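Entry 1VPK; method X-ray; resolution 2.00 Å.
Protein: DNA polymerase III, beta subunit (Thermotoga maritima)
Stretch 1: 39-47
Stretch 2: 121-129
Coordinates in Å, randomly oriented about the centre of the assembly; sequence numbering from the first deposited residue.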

# COMPACT_ATOMS: atom_id res chain seq x y z
N LYS A 39 26.60 -9.76 -11.52
CA LYS A 39 26.87 -10.76 -10.50
C LYS A 39 25.57 -11.10 -9.75
O LYS A 39 25.24 -10.51 -8.70
CB LYS A 39 28.04 -10.28 -9.62
CG LYS A 39 29.42 -10.40 -10.33
CD LYS A 39 30.60 -9.73 -9.56
CE LYS A 39 31.04 -8.38 -10.17
NZ LYS A 39 32.53 -8.22 -10.26
N PRO A 40 24.77 -12.02 -10.33
CA PRO A 40 23.71 -12.74 -9.63
C PRO A 40 24.21 -13.33 -8.29
O PRO A 40 23.47 -13.42 -7.33
CB PRO A 40 23.36 -13.85 -10.63
CG PRO A 40 23.60 -13.27 -11.90
CD PRO A 40 24.82 -12.41 -11.75
N ILE A 41 25.46 -13.74 -8.27
CA ILE A 41 26.14 -14.15 -7.07
C ILE A 41 26.09 -13.11 -5.94
O ILE A 41 25.88 -13.45 -4.77
CB ILE A 41 27.63 -14.47 -7.40
CG1 ILE A 41 28.37 -14.82 -6.11
CG2 ILE A 41 28.33 -13.31 -8.06
CD1 ILE A 41 29.39 -15.86 -6.33
N LEU A 42 26.25 -11.83 -6.31
CA LEU A 42 26.15 -10.74 -5.35
C LEU A 42 24.72 -10.35 -4.97
O LEU A 42 24.53 -9.54 -4.05
CB LEU A 42 26.92 -9.53 -5.82
CG LEU A 42 28.42 -9.78 -6.10
CD1 LEU A 42 29.16 -8.47 -6.28
CD2 LEU A 42 29.07 -10.52 -4.98
N ALA A 43 23.73 -10.98 -5.60
CA ALA A 43 22.35 -10.84 -5.18
C ALA A 43 22.00 -11.94 -4.18
O ALA A 43 20.83 -12.07 -3.74
CB ALA A 43 21.42 -10.86 -6.44
N GLY A 44 23.03 -12.74 -3.80
CA GLY A 44 22.89 -13.75 -2.76
C GLY A 44 23.70 -13.46 -1.50
O GLY A 44 24.64 -12.62 -1.51
N PHE A 45 23.32 -14.15 -0.40
CA PHE A 45 24.07 -14.13 0.86
C PHE A 45 25.16 -15.16 0.82
O PHE A 45 24.92 -16.34 0.46
CB PHE A 45 23.17 -14.48 2.07
CG PHE A 45 22.08 -13.52 2.29
CD1 PHE A 45 22.34 -12.32 2.93
CD2 PHE A 45 20.80 -13.82 1.92
CE1 PHE A 45 21.32 -11.40 3.17
CE2 PHE A 45 19.76 -12.90 2.13
CZ PHE A 45 20.04 -11.68 2.73
N LEU A 46 26.34 -14.78 1.25
CA LEU A 46 27.36 -15.76 1.61
C LEU A 46 27.04 -16.35 2.99
O LEU A 46 26.91 -15.62 3.95
CB LEU A 46 28.75 -15.11 1.65
CG LEU A 46 29.90 -16.06 2.03
CD1 LEU A 46 30.25 -16.95 0.92
CD2 LEU A 46 31.11 -15.27 2.42
N PHE A 47 26.93 -17.69 3.07
CA PHE A 47 26.89 -18.41 4.34
C PHE A 47 28.26 -19.08 4.45
O PHE A 47 28.67 -19.83 3.56
CB PHE A 47 25.81 -19.50 4.37
CG PHE A 47 24.41 -19.00 4.64
CD1 PHE A 47 23.98 -17.76 4.24
CD2 PHE A 47 23.51 -19.82 5.28
CE1 PHE A 47 22.70 -17.32 4.47
CE2 PHE A 47 22.17 -19.38 5.54
CZ PHE A 47 21.77 -18.15 5.15
N THR A 121 22.14 -24.12 -3.63
CA THR A 121 23.23 -23.21 -3.32
C THR A 121 23.97 -22.83 -4.59
O THR A 121 23.93 -23.58 -5.57
CB THR A 121 24.23 -23.86 -2.34
OG1 THR A 121 24.82 -25.02 -2.96
CG2 THR A 121 23.52 -24.27 -1.09
N MET A 122 24.68 -21.71 -4.53
CA MET A 122 25.61 -21.24 -5.58
C MET A 122 27.07 -21.20 -5.07
O MET A 122 27.34 -21.15 -3.85
CB MET A 122 25.28 -19.80 -5.96
CG MET A 122 24.14 -19.58 -6.96
SD MET A 122 23.55 -17.84 -6.85
CE MET A 122 22.42 -18.15 -5.51
N PRO A 123 28.04 -21.21 -5.99
CA PRO A 123 29.45 -21.18 -5.64
C PRO A 123 29.84 -19.93 -5.00
O PRO A 123 29.33 -18.86 -5.36
CB PRO A 123 30.14 -21.26 -7.03
CG PRO A 123 29.14 -21.88 -7.88
CD PRO A 123 27.86 -21.33 -7.45
N ALA A 124 30.73 -20.00 -4.01
CA ALA A 124 31.16 -18.78 -3.34
C ALA A 124 32.55 -18.35 -3.79
O ALA A 124 33.05 -17.36 -3.30
CB ALA A 124 31.16 -18.96 -1.83
N ASP A 125 33.16 -19.06 -4.72
CA ASP A 125 34.54 -18.77 -5.05
C ASP A 125 34.76 -17.40 -5.64
O ASP A 125 35.87 -16.93 -5.62
CB ASP A 125 35.20 -19.87 -5.88
CG ASP A 125 34.47 -20.18 -7.17
OD1 ASP A 125 33.31 -20.64 -7.12
OD2 ASP A 125 35.07 -19.99 -8.24
N GLU A 126 33.72 -16.72 -6.10
CA GLU A 126 33.86 -15.33 -6.55
C GLU A 126 33.22 -14.32 -5.63
O GLU A 126 33.17 -13.12 -5.95
CB GLU A 126 33.31 -15.19 -7.97
CG GLU A 126 34.25 -15.77 -9.00
CD GLU A 126 33.62 -16.03 -10.36
OE1 GLU A 126 32.43 -15.69 -10.59
OE2 GLU A 126 34.32 -16.59 -11.21
N PHE A 127 32.74 -14.78 -4.47
CA PHE A 127 32.27 -13.89 -3.46
C PHE A 127 33.47 -13.39 -2.63
O PHE A 127 34.18 -14.16 -2.01
CB PHE A 127 31.24 -14.57 -2.54
CG PHE A 127 30.47 -13.62 -1.75
CD1 PHE A 127 31.02 -13.01 -0.62
CD2 PHE A 127 29.17 -13.31 -2.10
CE1 PHE A 127 30.30 -12.12 0.13
CE2 PHE A 127 28.46 -12.43 -1.35
CZ PHE A 127 29.02 -11.83 -0.24
N PRO A 128 33.68 -12.10 -2.62
CA PRO A 128 34.89 -11.55 -2.01
C PRO A 128 34.91 -11.51 -0.46
O PRO A 128 33.88 -11.53 0.19
CB PRO A 128 34.89 -10.14 -2.53
CG PRO A 128 33.43 -9.80 -2.60
CD PRO A 128 32.81 -11.03 -3.16
N GLU A 129 36.12 -11.46 0.10
CA GLU A 129 36.29 -11.21 1.54
C GLU A 129 35.86 -9.78 1.88
O GLU A 129 36.22 -8.84 1.17
CB GLU A 129 37.76 -11.40 1.97
CG GLU A 129 38.20 -12.86 2.09
CD GLU A 129 37.44 -13.60 3.21
OE1 GLU A 129 36.83 -12.92 4.08
OE2 GLU A 129 37.47 -14.85 3.22

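Two chain segments can pack closely without exchanging a single hydrogen bond when each offers the other apolar surface. Residues 39-47 and 121-129 of this DNA polymerase III beta subunit illustrate the principle: 485 Å² is buried between them, yet no hydrogen bond crosses. The first stretch makes a short 3-10 segment, 41-43, then enters a strand at Gly44; the 3-10 segment is held by local bonds, with Ala43 N donating to Pro40 O (3.0 Å) and Gly44 N to Ile41 O (3.1 Å). The second has no regular helix or strand but folds through a type I turn from Ala124 to Phe127, closed by Phe127 N to Ala124 O at 2.8 Å.

Phe127, at the end of that turn, is the centre of the contact. Its CB points toward the first stretch, and the ring meets the junction of 3-10 segment and strand. Over one face lies Leu46, whose CB sits 3.7 Å from the ring centroid and only 11° off the normal, a CH-pi contact in which a weakly polarised aliphatic group meets the pi cloud. The ring edge faces backbone oxygen instead: Gly44 O is 3.8 Å from Phe127 CE2, where the slightly positive rim suits a carbonyl. Leu42 CD2 adds an apolar contact 4.0 Å from Phe127 CD2.

Ile41 covers nearly as much surface. Its CB points sideways, but the side chain extends until CD1 lies 3.2 Å from Pro123 O, a tight van der Waals approach, and 4.0 Å from Phe127 N. The methyl thus packs against backbone just before the turn and at its end, while Ile41 CG1 lies 4.4 Å from Phe127 CD2. Leu46 serves a second neighbour as well: its CD1 reaches Ala124 CB at 3.5 Å, a close contact between methyls at the start of the turn.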